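Local coordinates for protein transcriptional regulator, putative (Vibrio cholerae O1 biovar eltor str. N16961, PDB 3BJN) that probably binds DNA as an IclR-type transcription regulator, this chain being the C-terminal domain of the kind that receives small-molecule effectors in that family, at residues M33-Y38 and A79-K84; H108-S113 and H157-A162; C54-G59 and S139-A144; S70-A75 and S125-K130. One frame throughout, in Å; residues are numbered along the deposited sequence.

Overall arrangement
All four contacts join pieces of one domain built on a six-stranded antiparallel sheet. Interaction 4 is the buried one, setting helix 67-76 on strand 121-130 mainly by valine methyls laid on the strand's peptide groups and proline ring. Interaction 2, a surface contact, sets the turn before edge strand 111-114 against helix 144-163, which packs on the sheet face opposite helix 67-76. Interaction 3, partly buried, lays a loop over strand 133-143 through sulfur, selenium and an aromatic ring. Interaction 1 is a surface contact, largely water-mediated, between the end of strand 29-36 and helix 79-88. Interactions 1 and 4 touch through Pro35 and Met73, interactions 3 and 4 through Ser139 and Ser125.

Interaction 1 (M33-Y38 and A79-K84); sequences MVPVGY and AARCEK
Pro35 and Arg81 meet crosswise: the proline ring and the long arginine side chain run at about a right angle, and the end of the arginine reaches the ring. NH2 of Arg81 lies 3.7 Å from CB of Pro35, with CG of the same ring almost as near. The reach comes from a fully stretched chain, its CG anti to the backbone N (chi1 -171°) and every later bond extended, which carries the guanidinium from helix 79-88 to the end of strand 29-36. This is one of two conformations modelled for Arg81. Two waters join the group to the strand: water 1 accepts from Arg81 NH2 at 2.7 Å and donates to Pro35 O, while water 2, in the guanidinium plane at its edge, accepts from Arg81 NE at 2.7 Å and donates to Gly37 O. Farther along, the Tyr38 ring approaches the helix obliquely, CE1 standing 4.0 Å from Lys84 O. Water 3 spans the remaining polar gap, 2.7 Å from Tyr38 OH and 2.9 Å from Lys84 O, to which it donates. Tyr38 also stacks on Tyr88 of the same helix, while Pro35 packs against Met73 of helix 67-76. With no direct hydrogen bond between the segments, their polar link runs through water, and within this contact the arginine's charge probably interacts with carbonyl dipoles relayed through solvent.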
loop_
_atom_site.group_PDB
_atom_site.type_symbol
_atom_site.label_atom_id
_atom_site.label_comp_id
_atom_site.label_asym_id
_atom_site.label_seq_id
_atom_site.Cartn_x
_atom_site.Cartn_y
_atom_site.Cartn_z
HETATM N N MSE A 33 -5.617 -1.493 -1.361
HETATM C CA MSE A 33 -5.983 -0.478 -0.364
HETATM C C MSE A 33 -6.514 0.761 -1.055
HETATM O O MSE A 33 -6.054 1.107 -2.147
HETATM C CB MSE A 33 -4.728 -0.079 0.419
HETATM C CG MSE A 33 -3.763 -1.240 0.717
HETATM SE SE MSE A 33 -4.579 -2.201 2.226
HETATM C CE MSE A 33 -4.083 -0.823 3.403
ATOM N N VAL A 34 -7.453 1.459 -0.417
ATOM C CA VAL A 34 -7.896 2.743 -0.971
ATOM C C VAL A 34 -7.946 3.770 0.134
ATOM O O VAL A 34 -8.179 3.438 1.307
ATOM C CB VAL A 34 -9.248 2.710 -1.722
ATOM C CG1 VAL A 34 -9.175 1.776 -2.931
ATOM C CG2 VAL A 34 -10.394 2.374 -0.779
ATOM N N PRO A 35 -7.668 5.032 -0.225
ATOM C CA PRO A 35 -7.706 6.076 0.804
ATOM C C PRO A 35 -9.138 6.517 1.072
ATOM O O PRO A 35 -9.902 6.722 0.118
ATOM C CB PRO A 35 -6.863 7.193 0.188
ATOM C CG PRO A 35 -6.967 7.016 -1.307
ATOM C CD PRO A 35 -7.266 5.553 -1.562
ATOM N N VAL A 36 -9.509 6.625 2.347
ATOM C CA VAL A 36 -10.855 7.072 2.710
ATOM C C VAL A 36 -10.663 8.016 3.883
ATOM O O VAL A 36 -10.416 7.586 5.021
ATOM C CB VAL A 36 -11.770 5.889 3.131
ATOM C CG1 VAL A 36 -13.181 6.387 3.447
ATOM C CG2 VAL A 36 -11.803 4.816 2.007
ATOM N N GLY A 37 -10.742 9.301 3.581
ATOM C CA GLY A 37 -10.590 10.313 4.624
ATOM C C GLY A 37 -9.211 10.230 5.241
ATOM O O GLY A 37 -8.174 10.400 4.542
ATOM N N TYR A 38 -9.185 9.976 6.554
ATOM C CA TYR A 38 -7.923 9.910 7.275
ATOM C C TYR A 38 -7.320 8.498 7.294
ATOM O O TYR A 38 -6.309 8.275 7.993
ATOM C CB TYR A 38 -8.137 10.362 8.718
ATOM C CG TYR A 38 -8.464 11.810 8.898
ATOM C CD1 TYR A 38 -7.778 12.813 8.198
ATOM C CD2 TYR A 38 -9.428 12.214 9.829
ATOM C CE1 TYR A 38 -8.053 14.163 8.410
ATOM C CE2 TYR A 38 -9.713 13.535 10.049
ATOM C CZ TYR A 38 -9.025 14.533 9.353
ATOM O OH TYR A 38 -9.343 15.843 9.631
ATOM N N ALA A 79 -1.268 17.425 -2.987
ATOM C CA ALA A 79 -0.560 17.970 -1.828
ATOM C C ALA A 79 -1.476 18.457 -0.713
ATOM O O ALA A 79 -1.225 18.163 0.462
ATOM C CB ALA A 79 0.369 19.087 -2.262
ATOM N N ALA A 80 -2.511 19.221 -1.071
ATOM C CA ALA A 80 -3.425 19.812 -0.091
ATOM C C ALA A 80 -4.095 18.747 0.761
ATOM O O ALA A 80 -4.263 18.929 1.972
ATOM C CB ALA A 80 -4.466 20.641 -0.787
ATOM N N ARG A 81 -4.479 17.651 0.106
ATOM C CA ARG A 81 -5.140 16.527 0.752
ATOM C C ARG A 81 -4.156 15.881 1.730
ATOM O O ARG A 81 -4.460 15.682 2.913
ATOM C CB ARG A 81 -5.591 15.518 -0.305
ATOM C CG ARG A 81 -6.474 14.397 0.213
ATOM C CD ARG A 81 -6.796 13.367 -0.896
ATOM N NE ARG A 81 -7.587 12.250 -0.372
ATOM C CZ ARG A 81 -8.085 11.234 -1.081
ATOM N NH1 ARG A 81 -7.903 11.141 -2.402
ATOM N NH2 ARG A 81 -8.788 10.297 -0.454
ATOM N N CYS A 82 -2.969 15.561 1.216
ATOM C CA CYS A 82 -1.902 14.971 2.011
ATOM C C CYS A 82 -1.604 15.833 3.266
ATOM O O CYS A 82 -1.483 15.304 4.370
ATOM C CB CYS A 82 -0.638 14.782 1.158
ATOM S SG CYS A 82 0.821 14.364 2.129
ATOM N N GLU A 83 -1.537 17.151 3.089
ATOM C CA GLU A 83 -1.254 18.057 4.210
ATOM C C GLU A 83 -2.325 17.997 5.300
ATOM O O GLU A 83 -1.999 17.938 6.503
ATOM C CB GLU A 83 -1.040 19.499 3.706
ATOM C CG GLU A 83 0.202 19.604 2.821
ATOM C CD GLU A 83 0.226 20.886 1.992
ATOM O OE1 GLU A 83 -0.690 21.735 2.130
ATOM O OE2 GLU A 83 1.174 21.043 1.203
ATOM N N LYS A 84 -3.595 17.966 4.894
ATOM C CA LYS A 84 -4.720 17.884 5.842
ATOM C C LYS A 84 -4.633 16.623 6.687
ATOM O O LYS A 84 -4.911 16.626 7.902
ATOM C CB LYS A 84 -6.065 17.882 5.095
ATOM C CG LYS A 84 -6.496 19.221 4.542
ATOM C CD LYS A 84 -7.850 19.059 3.886
ATOM C CE LYS A 84 -8.345 20.381 3.351
ATOM N NZ LYS A 84 -9.525 20.150 2.482
HETATM O O HOH W 1 -10.907 8.938 -1.552
HETATM O O HOH W 2 -8.570 11.507 2.076
HETATM O O HOH W 3 -7.434 17.608 8.826
#

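Interaction 2 (H108-S113 and H157-A162); sequences HGYAVS and HVLQAA
Leu159 of helix 144-163 puts its two methyls on two consecutive residues of the opposite turn. CD2 sits 3.3 Å from the carbonyl oxygen Gly109 O, a close van der Waals approach, and CD1 lies 3.9 Å from Tyr110 CD2, an ortho carbon of the ring. The leucine comes in obliquely to the ring, and its CD2 also grazes Tyr110 CB at 4.1 Å. These contacts are apolar apart from the carbonyl oxygen, and no hydrogen bond crosses between the segments.

Gly109 gives the turn its shape: it is the first residue to leave the helical path after helix 96-108, with a positive phi of 85°, and the chain then enters strand 111-114 within two residues. The contact thus holds a helix-to-strand connection at one edge of the antiparallel sheet against the long C-terminal helix packed on that sheet.

Tyr110 has its CG between the backbone N and the carbonyl carbon (chi1 63°), a setting that lays the ring beside the helix, where it also touches Ile155. Val112 CG2 stands at the ring's edge, in its plane. Leu159 rests in addition on Ala126 of strand 121-130. Flanking Leu159 in sequence, two residues before it and one after, His157 and Gln160 form a polar pair: His157 ND1 donates to Gln160 OE1 at 2.9 Å, in the imidazole plane and nearly straight at 162°, and that oxygen receives a second, weak bond from Gln25 NE2.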
loop_
_atom_site.group_PDB
_atom_site.type_symbol
_atom_site.label_atom_id
_atom_site.label_comp_id
_atom_site.label_asym_id
_atom_site.label_seq_id
_atom_site.Cartn_x
_atom_site.Cartn_y
_atom_site.Cartn_z
ATOM N N HIS A 108 10.953 6.534 -7.384
ATOM C CA HIS A 108 11.015 5.065 -7.535
ATOM C C HIS A 108 9.728 4.430 -8.080
ATOM O O HIS A 108 9.765 3.376 -8.742
ATOM C CB HIS A 108 11.379 4.430 -6.192
ATOM C CG HIS A 108 12.819 4.591 -5.831
ATOM N ND1 HIS A 108 13.255 5.501 -4.893
ATOM C CD2 HIS A 108 13.929 3.988 -6.312
ATOM C CE1 HIS A 108 14.568 5.433 -4.792
ATOM N NE2 HIS A 108 15.003 4.526 -5.645
ATOM N N GLY A 109 8.593 5.061 -7.760
ATOM C CA GLY A 109 7.264 4.555 -8.103
ATOM C C GLY A 109 6.680 3.557 -7.107
ATOM O O GLY A 109 5.633 2.939 -7.350
ATOM N N TYR A 110 7.342 3.409 -5.957
ATOM C CA TYR A 110 6.859 2.512 -4.892
ATOM C C TYR A 110 7.462 2.932 -3.558
ATOM O O TYR A 110 8.423 3.701 -3.523
ATOM C CB TYR A 110 7.274 1.060 -5.197
ATOM C CG TYR A 110 8.790 0.859 -5.217
ATOM C CD1 TYR A 110 9.478 0.512 -4.054
ATOM C CD2 TYR A 110 9.516 1.042 -6.389
ATOM C CE1 TYR A 110 10.883 0.352 -4.060
ATOM C CE2 TYR A 110 10.886 0.874 -6.415
ATOM C CZ TYR A 110 11.562 0.541 -5.247
ATOM O OH TYR A 110 12.929 0.389 -5.270
ATOM N N ALA A 111 6.911 2.390 -2.467
ATOM C CA ALA A 111 7.467 2.604 -1.133
ATOM C C ALA A 111 7.772 1.269 -0.478
ATOM O O ALA A 111 7.109 0.264 -0.760
ATOM C CB ALA A 111 6.489 3.367 -0.277
ATOM N N VAL A 112 8.743 1.282 0.431
ATOM C CA VAL A 112 9.079 0.099 1.231
ATOM C C VAL A 112 9.069 0.565 2.665
ATOM O O VAL A 112 9.557 1.691 2.976
ATOM C CB VAL A 112 10.484 -0.473 0.881
ATOM C CG1 VAL A 112 10.811 -1.699 1.736
ATOM C CG2 VAL A 112 10.575 -0.829 -0.600
ATOM N N SER A 113 8.515 -0.259 3.559
ATOM C CA SER A 113 8.542 0.042 5.009
ATOM C C SER A 113 8.856 -1.239 5.805
ATOM O O SER A 113 8.580 -2.353 5.354
ATOM C CB SER A 113 7.204 0.593 5.470
ATOM O OG SER A 113 6.180 -0.360 5.193
ATOM N N HIS A 157 7.148 -7.308 -8.799
ATOM C CA HIS A 157 5.816 -7.865 -8.957
ATOM C C HIS A 157 4.709 -6.916 -8.459
ATOM O O HIS A 157 3.615 -6.855 -9.037
ATOM C CB HIS A 157 5.709 -9.226 -8.241
ATOM C CG HIS A 157 6.365 -10.358 -8.979
ATOM N ND1 HIS A 157 6.167 -10.594 -10.330
ATOM C CD2 HIS A 157 7.185 -11.341 -8.535
ATOM C CE1 HIS A 157 6.863 -11.676 -10.683
ATOM N NE2 HIS A 157 7.450 -12.166 -9.604
ATOM N N VAL A 158 5.016 -6.139 -7.427
ATOM C CA VAL A 158 4.054 -5.149 -6.908
ATOM C C VAL A 158 3.855 -4.020 -7.924
ATOM O O VAL A 158 2.727 -3.633 -8.230
ATOM C CB VAL A 158 4.532 -4.636 -5.522
ATOM C CG1 VAL A 158 3.827 -3.319 -5.108
ATOM C CG2 VAL A 158 4.303 -5.718 -4.472
ATOM N N LEU A 159 4.958 -3.515 -8.483
ATOM C CA LEU A 159 4.865 -2.542 -9.564
ATOM C C LEU A 159 4.039 -3.102 -10.739
ATOM O O LEU A 159 3.174 -2.427 -11.288
ATOM C CB LEU A 159 6.270 -2.149 -10.016
ATOM C CG LEU A 159 7.031 -1.210 -9.073
ATOM C CD1 LEU A 159 8.519 -1.196 -9.381
ATOM C CD2 LEU A 159 6.418 0.231 -9.143
ATOM N N GLN A 160 4.319 -4.348 -11.106
ATOM C CA GLN A 160 3.651 -5.026 -12.210
ATOM C C GLN A 160 2.142 -5.125 -11.953
ATOM O O GLN A 160 1.335 -4.852 -12.845
ATOM C CB GLN A 160 4.280 -6.430 -12.333
ATOM C CG GLN A 160 3.682 -7.284 -13.406
ATOM C CD GLN A 160 4.345 -8.645 -13.471
ATOM O OE1 GLN A 160 4.941 -9.115 -12.491
ATOM N NE2 GLN A 160 4.212 -9.301 -14.611
ATOM N N ALA A 161 1.785 -5.493 -10.721
ATOM C CA ALA A 161 0.381 -5.598 -10.324
ATOM C C ALA A 161 -0.347 -4.262 -10.427
ATOM O O ALA A 161 -1.415 -4.178 -11.014
ATOM C CB ALA A 161 0.277 -6.166 -8.893
ATOM N N ALA A 162 0.251 -3.221 -9.849
ATOM C CA ALA A 162 -0.344 -1.882 -9.847
ATOM C C ALA A 162 -0.506 -1.331 -11.271
ATOM O O ALA A 162 -1.541 -0.743 -11.622
ATOM C CB ALA A 162 0.510 -0.971 -9.009
#

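Interaction 3 (C54-G59 and S139-A144); sequences CSFVQG and SVMAPA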
loop_
_atom_site.group_PDB
_atom_site.type_symbol
_atom_site.label_atom_id
_atom_site.label_comp_id
_atom_site.label_asym_id
_atom_site.label_seq_id
_atom_site.Cartn_x
_atom_site.Cartn_y
_atom_site.Cartn_z
ATOM N N CYS A 54 -1.140 -10.077 10.611
ATOM C CA CYS A 54 -0.829 -8.664 10.736
ATOM C C CYS A 54 -2.058 -7.742 10.841
ATOM O O CYS A 54 -3.203 -8.214 10.903
ATOM C CB CYS A 54 0.113 -8.264 9.611
ATOM S SG CYS A 54 -0.676 -8.046 7.998
ATOM N N SER A 55 -1.812 -6.434 10.913
ATOM C CA SER A 55 -2.865 -5.481 11.218
ATOM C C SER A 55 -3.829 -5.207 10.069
ATOM O O SER A 55 -4.888 -4.632 10.299
ATOM C CB SER A 55 -2.287 -4.170 11.752
ATOM O OG SER A 55 -1.737 -4.350 13.043
ATOM N N PHE A 56 -3.465 -5.621 8.862
ATOM C CA PHE A 56 -4.279 -5.393 7.672
ATOM C C PHE A 56 -5.299 -6.509 7.507
ATOM O O PHE A 56 -4.939 -7.678 7.377
ATOM C CB PHE A 56 -3.367 -5.289 6.455
ATOM C CG PHE A 56 -2.496 -4.076 6.486
ATOM C CD1 PHE A 56 -3.027 -2.819 6.190
ATOM C CD2 PHE A 56 -1.160 -4.170 6.857
ATOM C CE1 PHE A 56 -2.245 -1.679 6.233
ATOM C CE2 PHE A 56 -0.366 -3.035 6.902
ATOM C CZ PHE A 56 -0.912 -1.773 6.576
ATOM N N VAL A 57 -6.572 -6.120 7.512
ATOM C CA VAL A 57 -7.685 -7.073 7.463
ATOM C C VAL A 57 -8.698 -6.535 6.447
ATOM O O VAL A 57 -9.077 -5.369 6.509
ATOM C CB VAL A 57 -8.358 -7.198 8.856
ATOM C CG1 VAL A 57 -9.657 -8.043 8.787
ATOM C CG2 VAL A 57 -7.385 -7.839 9.865
ATOM N N GLN A 58 -9.130 -7.387 5.522
ATOM C CA GLN A 58 -10.144 -6.989 4.553
ATOM C C GLN A 58 -11.373 -6.386 5.238
ATOM O O GLN A 58 -11.901 -6.949 6.210
ATOM C CB GLN A 58 -10.562 -8.178 3.686
ATOM C CG GLN A 58 -11.349 -7.747 2.476
ATOM C CD GLN A 58 -11.604 -8.880 1.507
ATOM O OE1 GLN A 58 -10.677 -9.494 0.973
ATOM N NE2 GLN A 58 -12.873 -9.142 1.249
ATOM N N GLY A 59 -11.814 -5.237 4.729
ATOM C CA GLY A 59 -12.994 -4.543 5.278
ATOM C C GLY A 59 -12.702 -3.659 6.474
ATOM O O GLY A 59 -13.612 -2.995 7.001
ATOM N N SER A 139 -0.329 -3.691 -2.409
ATOM C CA SER A 139 0.686 -3.885 -1.390
ATOM C C SER A 139 0.935 -5.364 -1.136
ATOM O O SER A 139 0.007 -6.168 -1.248
ATOM C CB SER A 139 0.223 -3.232 -0.093
ATOM O OG SER A 139 -0.064 -1.848 -0.284
ATOM N N VAL A 140 2.180 -5.693 -0.818
ATOM C CA VAL A 140 2.512 -6.986 -0.220
ATOM C C VAL A 140 2.938 -6.700 1.210
ATOM O O VAL A 140 3.704 -5.748 1.476
ATOM C CB VAL A 140 3.621 -7.701 -0.997
ATOM C CG1 VAL A 140 4.349 -8.781 -0.130
ATOM C CG2 VAL A 140 3.027 -8.301 -2.300
HETATM N N MSE A 141 2.405 -7.502 2.129
HETATM C CA MSE A 141 2.743 -7.458 3.564
HETATM C C MSE A 141 3.370 -8.801 3.873
HETATM O O MSE A 141 2.743 -9.839 3.637
HETATM C CB MSE A 141 1.470 -7.279 4.400
HETATM C CG MSE A 141 0.782 -5.946 4.194
HETATM SE SE MSE A 141 -0.467 -6.074 2.681
HETATM C CE MSE A 141 -2.102 -6.009 3.744
ATOM N N ALA A 142 4.607 -8.802 4.373
ATOM C CA ALA A 142 5.370 -10.026 4.447
ATOM C C ALA A 142 6.411 -9.932 5.577
ATOM O O ALA A 142 6.885 -8.834 5.890
ATOM C CB ALA A 142 6.068 -10.268 3.107
ATOM N N PRO A 143 6.757 -11.081 6.194
ATOM C CA PRO A 143 7.735 -11.071 7.283
ATOM C C PRO A 143 9.070 -10.517 6.773
ATOM O O PRO A 143 9.512 -10.881 5.674
ATOM C CB PRO A 143 7.886 -12.564 7.658
ATOM C CG PRO A 143 7.313 -13.321 6.504
ATOM C CD PRO A 143 6.285 -12.432 5.853
ATOM N N ALA A 144 9.722 -9.670 7.565
ATOM C CA ALA A 144 11.031 -9.180 7.185
ATOM C C ALA A 144 11.974 -10.349 6.835
ATOM O O ALA A 144 12.834 -10.208 5.964
ATOM C CB ALA A 144 11.609 -8.315 8.296
#
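The loop carrying Cys54 and Phe56, between strands 39-45 and 61-63, lies over Met141 of strand 133-143, a central strand of the antiparallel sheet. Met141 is a selenomethionine, and its chain makes a Met-aromatic contact with Phe56: SE lies 5.1 Å from the ring centroid, 30° off the ring normal, so the selenium approaches obliquely. Closer in, the methylene Met141 CG stands 3.7 Å from Phe56 CD2 and 4.1 Å from Phe56 CE2, out of the ring plane and displaced past its CD2-CE2 side. The terminal methyl CE bends toward the base of the phenyl group near CB and CG, but it is modelled nearer than carbons can sit, and its exact position is doubtful. Met141 CG is anti to the carbonyl carbon (chi1 -66°), and further bends at chi2 and chi3 bring the chain around to the ring. At the start of the loop, Cys54 SG comes 4.3 Å from Met141 CB, a looser touch by one of two modelled conformers.

Phe56 also touches Met33 of strand 29-36 and Ile117, so the ring is packed among side chains of several elements. The loop is held by polar bonds as well: Phe56 O accepts from Gln45 NE2, and Ser55 OG pairs with Asp118 OD1. Between the two segments the contact brings polarisable sulfur and selenium and their methylenes against an aromatic ring without a hydrogen bond, so dispersion forces and the exclusion of water probably supply most of its cohesion.

Interaction 4 (S70-A75 and S125-K130); sequences SKVMLA and SAPVMK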
loop_
_atom_site.group_PDB
_atom_site.type_symbol
_atom_site.label_atom_id
_atom_site.label_comp_id
_atom_site.label_asym_id
_atom_site.label_seq_id
_atom_site.Cartn_x
_atom_site.Cartn_y
_atom_site.Cartn_z
ATOM N N SER A 70 0.317 3.524 3.142
ATOM C CA SER A 70 -0.031 4.911 3.530
ATOM C C SER A 70 0.906 5.902 2.846
ATOM O O SER A 70 0.450 6.916 2.301
ATOM C CB SER A 70 0.064 5.129 5.045
ATOM O OG SER A 70 -0.918 4.362 5.701
ATOM N N LYS A 71 2.200 5.600 2.835
ATOM C CA LYS A 71 3.183 6.547 2.298
ATOM C C LYS A 71 3.101 6.702 0.770
ATOM O O LYS A 71 3.346 7.783 0.247
ATOM C CB LYS A 71 4.594 6.163 2.731
ATOM C CG LYS A 71 4.866 6.364 4.208
ATOM C CD LYS A 71 6.318 6.025 4.456
ATOM C CE LYS A 71 6.591 5.660 5.882
ATOM N NZ LYS A 71 7.932 5.012 5.950
ATOM N N VAL A 72 2.773 5.620 0.058
ATOM C CA VAL A 72 2.515 5.697 -1.389
ATOM C C VAL A 72 1.297 6.571 -1.693
ATOM O O VAL A 72 1.341 7.439 -2.584
ATOM C CB VAL A 72 2.282 4.288 -1.962
ATOM C CG1 VAL A 72 1.536 4.361 -3.294
ATOM C CG2 VAL A 72 3.601 3.638 -2.104
HETATM N N MSE A 73 0.231 6.386 -0.924
HETATM C CA MSE A 73 -0.996 7.123 -1.174
HETATM C C MSE A 73 -0.791 8.595 -0.840
HETATM O O MSE A 73 -1.181 9.473 -1.624
HETATM C CB MSE A 73 -2.172 6.490 -0.430
HETATM C CG MSE A 73 -2.490 5.120 -1.057
HETATM SE SE MSE A 73 -4.072 4.269 -0.332
HETATM C CE MSE A 73 -3.691 4.379 1.453
ATOM N N LEU A 74 -0.133 8.863 0.290
ATOM C CA LEU A 74 0.197 10.259 0.667
ATOM C C LEU A 74 1.090 10.939 -0.387
ATOM O O LEU A 74 0.895 12.127 -0.702
ATOM C CB LEU A 74 0.860 10.321 2.038
ATOM C CG LEU A 74 -0.084 9.993 3.200
ATOM C CD1 LEU A 74 0.782 9.698 4.466
ATOM C CD2 LEU A 74 -1.076 11.156 3.439
ATOM N N ALA A 75 2.056 10.201 -0.930
ATOM C CA ALA A 75 2.975 10.776 -1.936
ATOM C C ALA A 75 2.277 11.131 -3.254
ATOM O O ALA A 75 2.671 12.092 -3.938
ATOM C CB ALA A 75 4.145 9.844 -2.215
ATOM N N SER A 125 4.710 -1.324 -1.572
ATOM C CA SER A 125 3.453 -0.856 -2.162
ATOM C C SER A 125 3.676 0.060 -3.346
ATOM O O SER A 125 4.680 0.779 -3.410
ATOM C CB SER A 125 2.585 -0.142 -1.120
ATOM O OG SER A 125 2.521 -0.882 0.082
ATOM N N ALA A 126 2.738 0.006 -4.292
ATOM C CA ALA A 126 2.792 0.878 -5.466
ATOM C C ALA A 126 1.411 1.473 -5.732
ATOM O O ALA A 126 0.419 0.837 -5.425
ATOM C CB ALA A 126 3.313 0.102 -6.687
ATOM N N PRO A 127 1.357 2.689 -6.294
ATOM C CA PRO A 127 0.062 3.371 -6.452
ATOM C C PRO A 127 -0.721 2.828 -7.643
ATOM O O PRO A 127 -0.127 2.421 -8.658
ATOM C CB PRO A 127 0.465 4.820 -6.751
ATOM C CG PRO A 127 1.809 4.684 -7.482
ATOM C CD PRO A 127 2.481 3.508 -6.834
ATOM N N VAL A 128 -2.043 2.845 -7.510
ATOM C CA VAL A 128 -2.930 2.551 -8.639
ATOM C C VAL A 128 -3.522 3.884 -9.026
ATOM O O VAL A 128 -4.136 4.559 -8.201
ATOM C CB VAL A 128 -4.027 1.555 -8.247
ATOM C CG1 VAL A 128 -5.038 1.384 -9.362
ATOM C CG2 VAL A 128 -3.408 0.203 -7.880
HETATM N N MSE A 129 -3.294 4.250 -10.283
HETATM C CA MSE A 129 -3.641 5.550 -10.823
HETATM C C MSE A 129 -4.678 5.394 -11.921
HETATM O O MSE A 129 -4.599 4.451 -12.715
HETATM C CB MSE A 129 -2.398 6.225 -11.445
HETATM C CG MSE A 129 -1.147 6.263 -10.581
HETATM SE SE MSE A 129 -1.401 7.554 -9.144
HETATM C CE MSE A 129 -1.570 9.243 -10.144
ATOM N N LYS A 130 -5.624 6.330 -11.973
ATOM C CA LYS A 130 -6.502 6.489 -13.135
ATOM C C LYS A 130 -6.190 7.872 -13.651
ATOM O O LYS A 130 -6.601 8.873 -13.061
ATOM C CB LYS A 130 -7.981 6.349 -12.764
ATOM C CG LYS A 130 -8.945 6.463 -13.974
ATOM C CD LYS A 130 -10.390 6.420 -13.505
ATOM C CE LYS A 130 -11.361 6.974 -14.545
ATOM N NZ LYS A 130 -12.647 7.366 -13.881
#
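Two peptide groups of strand 121-130 turn a face to Val72, and each receives one of its methyls. CG1 stands over the Ala126-Pro127 peptide, almost straight above Pro127 N at 3.4 Å, and CG2 rests above the Ser125-Ala126 peptide, 3.3 Å from Ser125 O. CG1 further touches the proline ring, 3.6 Å from Pro127 CB, while CG2 reaches Ser125 CB at 4.0 Å. With CG1 anti to the backbone N (chi1 160°), the forked side chain sets both methyls down along the strand at once.

Around this apolar patch, Tyr76 of helix 67-76, which also carries Val72, touches Pro127, and in the conformer modelled here Ser125 OG hydrogen-bonds to Ser139 OG and Ser69 OG. Ala126 points the other way and meets Val158 and Ala162 of helix 144-163. Helix segment 70-75 and strand segment 125-130 pass 7.6 Å apart, crossing at -40°. A buried branched residue of the helix pressed onto the sheet, with helices on both faces, fits the layered alpha/beta architecture of the GAF-related IclR C-terminal domain.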